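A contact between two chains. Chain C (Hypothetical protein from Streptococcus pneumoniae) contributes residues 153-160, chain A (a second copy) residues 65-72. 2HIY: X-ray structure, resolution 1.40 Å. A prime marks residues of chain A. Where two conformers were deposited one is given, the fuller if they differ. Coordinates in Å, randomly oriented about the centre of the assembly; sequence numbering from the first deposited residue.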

# COMPACT_ATOMS: atom_id res chain seq x y z
N TYR C 153 -12.97 15.56 9.82
CA TYR C 153 -13.80 14.79 8.88
C TYR C 153 -13.51 15.18 7.43
O TYR C 153 -13.33 14.31 6.56
CB TYR C 153 -15.28 15.00 9.20
CG TYR C 153 -16.21 14.11 8.40
CD1 TYR C 153 -16.41 12.80 8.78
CD2 TYR C 153 -16.89 14.58 7.28
CE1 TYR C 153 -17.26 11.99 8.06
CE2 TYR C 153 -17.73 13.74 6.52
CZ TYR C 153 -17.90 12.46 6.95
OH TYR C 153 -18.73 11.62 6.24
N HIS C 154 -13.53 16.47 7.18
CA HIS C 154 -13.32 16.97 5.82
C HIS C 154 -11.86 16.87 5.39
O HIS C 154 -11.58 16.53 4.22
CB HIS C 154 -13.80 18.42 5.73
CG HIS C 154 -13.90 18.95 4.32
ND1 HIS C 154 -14.77 18.42 3.40
CD2 HIS C 154 -13.25 19.95 3.70
CE1 HIS C 154 -14.65 19.08 2.26
NE2 HIS C 154 -13.74 20.02 2.42
N LYS C 155 -10.93 17.20 6.29
CA LYS C 155 -9.50 17.25 5.91
C LYS C 155 -8.86 15.87 5.73
O LYS C 155 -8.02 15.67 4.85
CB LYS C 155 -8.70 18.03 6.96
CG LYS C 155 -8.95 19.53 6.99
CD LYS C 155 -8.03 20.17 8.01
CE LYS C 155 -6.58 19.94 7.64
NZ LYS C 155 -6.20 20.53 6.31
N TYR C 156 -9.25 14.93 6.58
CA TYR C 156 -8.45 13.72 6.75
C TYR C 156 -9.11 12.41 6.37
O TYR C 156 -8.41 11.41 6.25
CB TYR C 156 -7.93 13.60 8.19
CG TYR C 156 -7.14 14.78 8.67
CD1 TYR C 156 -6.07 15.27 7.93
CD2 TYR C 156 -7.49 15.44 9.86
CE1 TYR C 156 -5.33 16.40 8.38
CE2 TYR C 156 -6.77 16.56 10.31
CZ TYR C 156 -5.70 17.04 9.55
OH TYR C 156 -4.96 18.13 10.01
N LEU C 157 -10.41 12.38 6.16
CA LEU C 157 -11.02 11.07 5.90
C LEU C 157 -10.48 10.36 4.65
O LEU C 157 -10.35 9.15 4.65
CB LEU C 157 -12.56 11.12 5.85
CG LEU C 157 -13.31 9.88 6.42
CD1 LEU C 157 -12.78 9.38 7.78
CD2 LEU C 157 -14.80 10.11 6.51
N LEU C 158 -10.17 11.11 3.58
CA LEU C 158 -9.62 10.49 2.36
C LEU C 158 -8.23 9.94 2.60
O LEU C 158 -7.68 9.19 1.77
CB LEU C 158 -9.54 11.48 1.20
CG LEU C 158 -10.82 11.69 0.41
CD1 LEU C 158 -10.58 12.75 -0.66
CD2 LEU C 158 -11.28 10.42 -0.25
N LYS C 159 -7.60 10.31 3.72
CA LYS C 159 -6.25 9.83 4.00
C LYS C 159 -6.23 8.52 4.79
O LYS C 159 -5.20 7.83 4.83
CB LYS C 159 -5.46 10.91 4.72
CG LYS C 159 -5.41 12.23 3.98
CD LYS C 159 -4.49 13.22 4.65
CE LYS C 159 -3.89 14.17 3.62
NZ LYS C 159 -2.65 13.56 3.04
N VAL C 160 -7.34 8.17 5.42
CA VAL C 160 -7.29 7.04 6.37
C VAL C 160 -7.26 5.69 5.67
O VAL C 160 -7.86 5.55 4.61
CB VAL C 160 -8.42 7.07 7.41
CG1 VAL C 160 -8.38 8.36 8.23
CG2 VAL C 160 -9.78 6.88 6.77
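Chain A, residues 65-72: TFFAVHYP

This is a small, water-mediated contact between the ends of two helices, in which no hydrogen bond passes directly from one stretch to the other and apolar packing is joined by three bridging waters. Chain A enters the stretch already helical and stays so through His70′, and Tyr71′ is the first residue to leave helical phi/psi. The chain C stretch also enters as helix, and Leu157 to Lys159 keep helical angles without the regular bonds. The backbones come nearest at Lys155 and Val69′, whose CA atoms lie 6.3 Å apart.

Val69′ points toward chain C, and its compact, branched side chain presents two methyl groups at the closest CA approach: Val69′ CG1 lies 3.9 Å from Lys155 CA, while Val69′ CG2 lies 3.3 Å from NE2 of His154. Leu158 points toward chain A in return. Its flexible, apolar end reaches the ring edge of Phe66′, with Leu158 CD1 3.9 Å from Phe66′ CD1, and also lies 3.7 Å from CE1 of His70′.

His70′ is the polar centre of the contact. Its ring is anchored within its own helix by a hydrogen bond from ND1 to Phe66′ O, 3.1 Å, which leaves NE2 facing chain C. His70′ NE2 is 3.2 Å from Lys155 O, but the angle is too poor for a hydrogen bond. Instead His70′ NE2 bonds to a water at 3.0 Å, and that water donates to His154 O and accepts from Leu158 N, so it serves backbone groups near the end of the chain C helix. Two further waters join Lys155 to Val69′ O. One donates firmly to Lys155 O but only weakly to Val69′ O, and weakly accepts from Lys155 NZ. The stronger link runs through the other water, which accepts from Lys155 NZ at 2.7 Å and donates to Val69′ O at 2.7 Å, and shows how a long side chain whose CB points away can still serve the interface. Lys159 lays its aliphatic CE 3.8 Å from His70′ CD2, at the ring edge.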

# COMPACT_ATOMS: atom_id res chain seq x y z
N THR A 65 -11.27 20.58 -6.10
CA THR A 65 -11.78 20.48 -4.74
C THR A 65 -10.81 19.67 -3.87
O THR A 65 -10.50 20.06 -2.74
CB THR A 65 -13.19 19.88 -4.76
OG1 THR A 65 -14.04 20.75 -5.53
CG2 THR A 65 -13.77 19.74 -3.35
N PHE A 66 -10.29 18.58 -4.42
CA PHE A 66 -9.33 17.76 -3.68
C PHE A 66 -8.07 18.55 -3.30
O PHE A 66 -7.65 18.56 -2.14
CB PHE A 66 -8.95 16.52 -4.49
CG PHE A 66 -7.82 15.72 -3.89
CD1 PHE A 66 -8.09 14.85 -2.85
CD2 PHE A 66 -6.51 15.83 -4.36
CE1 PHE A 66 -7.08 14.12 -2.26
CE2 PHE A 66 -5.50 15.10 -3.77
CZ PHE A 66 -5.80 14.25 -2.73
N PHE A 67 -7.45 19.20 -4.27
CA PHE A 67 -6.22 19.94 -3.94
C PHE A 67 -6.47 21.10 -2.97
O PHE A 67 -5.63 21.36 -2.11
CB PHE A 67 -5.51 20.46 -5.19
CG PHE A 67 -4.93 19.39 -6.07
CD1 PHE A 67 -4.12 18.41 -5.53
CD2 PHE A 67 -5.22 19.37 -7.44
CE1 PHE A 67 -3.57 17.42 -6.37
CE2 PHE A 67 -4.66 18.39 -8.26
CZ PHE A 67 -3.84 17.42 -7.72
N ALA A 68 -7.60 21.79 -3.11
CA ALA A 68 -7.87 22.93 -2.24
C ALA A 68 -7.87 22.56 -0.75
O ALA A 68 -7.51 23.37 0.09
CB ALA A 68 -9.17 23.59 -2.63
N VAL A 69 -8.25 21.32 -0.46
CA VAL A 69 -8.29 20.82 0.91
C VAL A 69 -6.97 20.17 1.31
O VAL A 69 -6.42 20.48 2.38
CB VAL A 69 -9.44 19.83 1.09
CG1 VAL A 69 -9.31 19.02 2.41
CG2 VAL A 69 -10.78 20.59 1.05
N HIS A 70 -6.44 19.29 0.45
CA HIS A 70 -5.35 18.41 0.84
C HIS A 70 -3.95 18.96 0.51
O HIS A 70 -3.00 18.65 1.22
CB HIS A 70 -5.53 17.03 0.22
CG HIS A 70 -6.76 16.32 0.70
ND1 HIS A 70 -7.99 16.45 0.08
CD2 HIS A 70 -6.94 15.47 1.73
CE1 HIS A 70 -8.88 15.72 0.72
NE2 HIS A 70 -8.27 15.12 1.72
N TYR A 71 -3.82 19.76 -0.55
CA TYR A 71 -2.51 20.29 -1.00
C TYR A 71 -2.75 21.68 -1.54
O TYR A 71 -2.70 21.89 -2.74
CB TYR A 71 -1.88 19.40 -2.08
CG TYR A 71 -1.66 17.99 -1.60
CD1 TYR A 71 -0.59 17.69 -0.75
CD2 TYR A 71 -2.53 16.96 -1.95
CE1 TYR A 71 -0.40 16.40 -0.26
CE2 TYR A 71 -2.35 15.67 -1.46
CZ TYR A 71 -1.29 15.41 -0.62
OH TYR A 71 -1.08 14.12 -0.14
N PRO A 72 -3.08 22.66 -0.67
CA PRO A 72 -3.56 23.95 -1.16
C PRO A 72 -2.55 24.77 -1.94
O PRO A 72 -2.94 25.75 -2.56
CB PRO A 72 -3.99 24.70 0.13
CG PRO A 72 -3.99 23.69 1.19
CD PRO A 72 -3.11 22.56 0.80
O HOH W 1 -6.09 17.82 4.43
O HOH W 2 -7.23 22.12 4.32
O HOH W 3 -10.63 14.00 3.22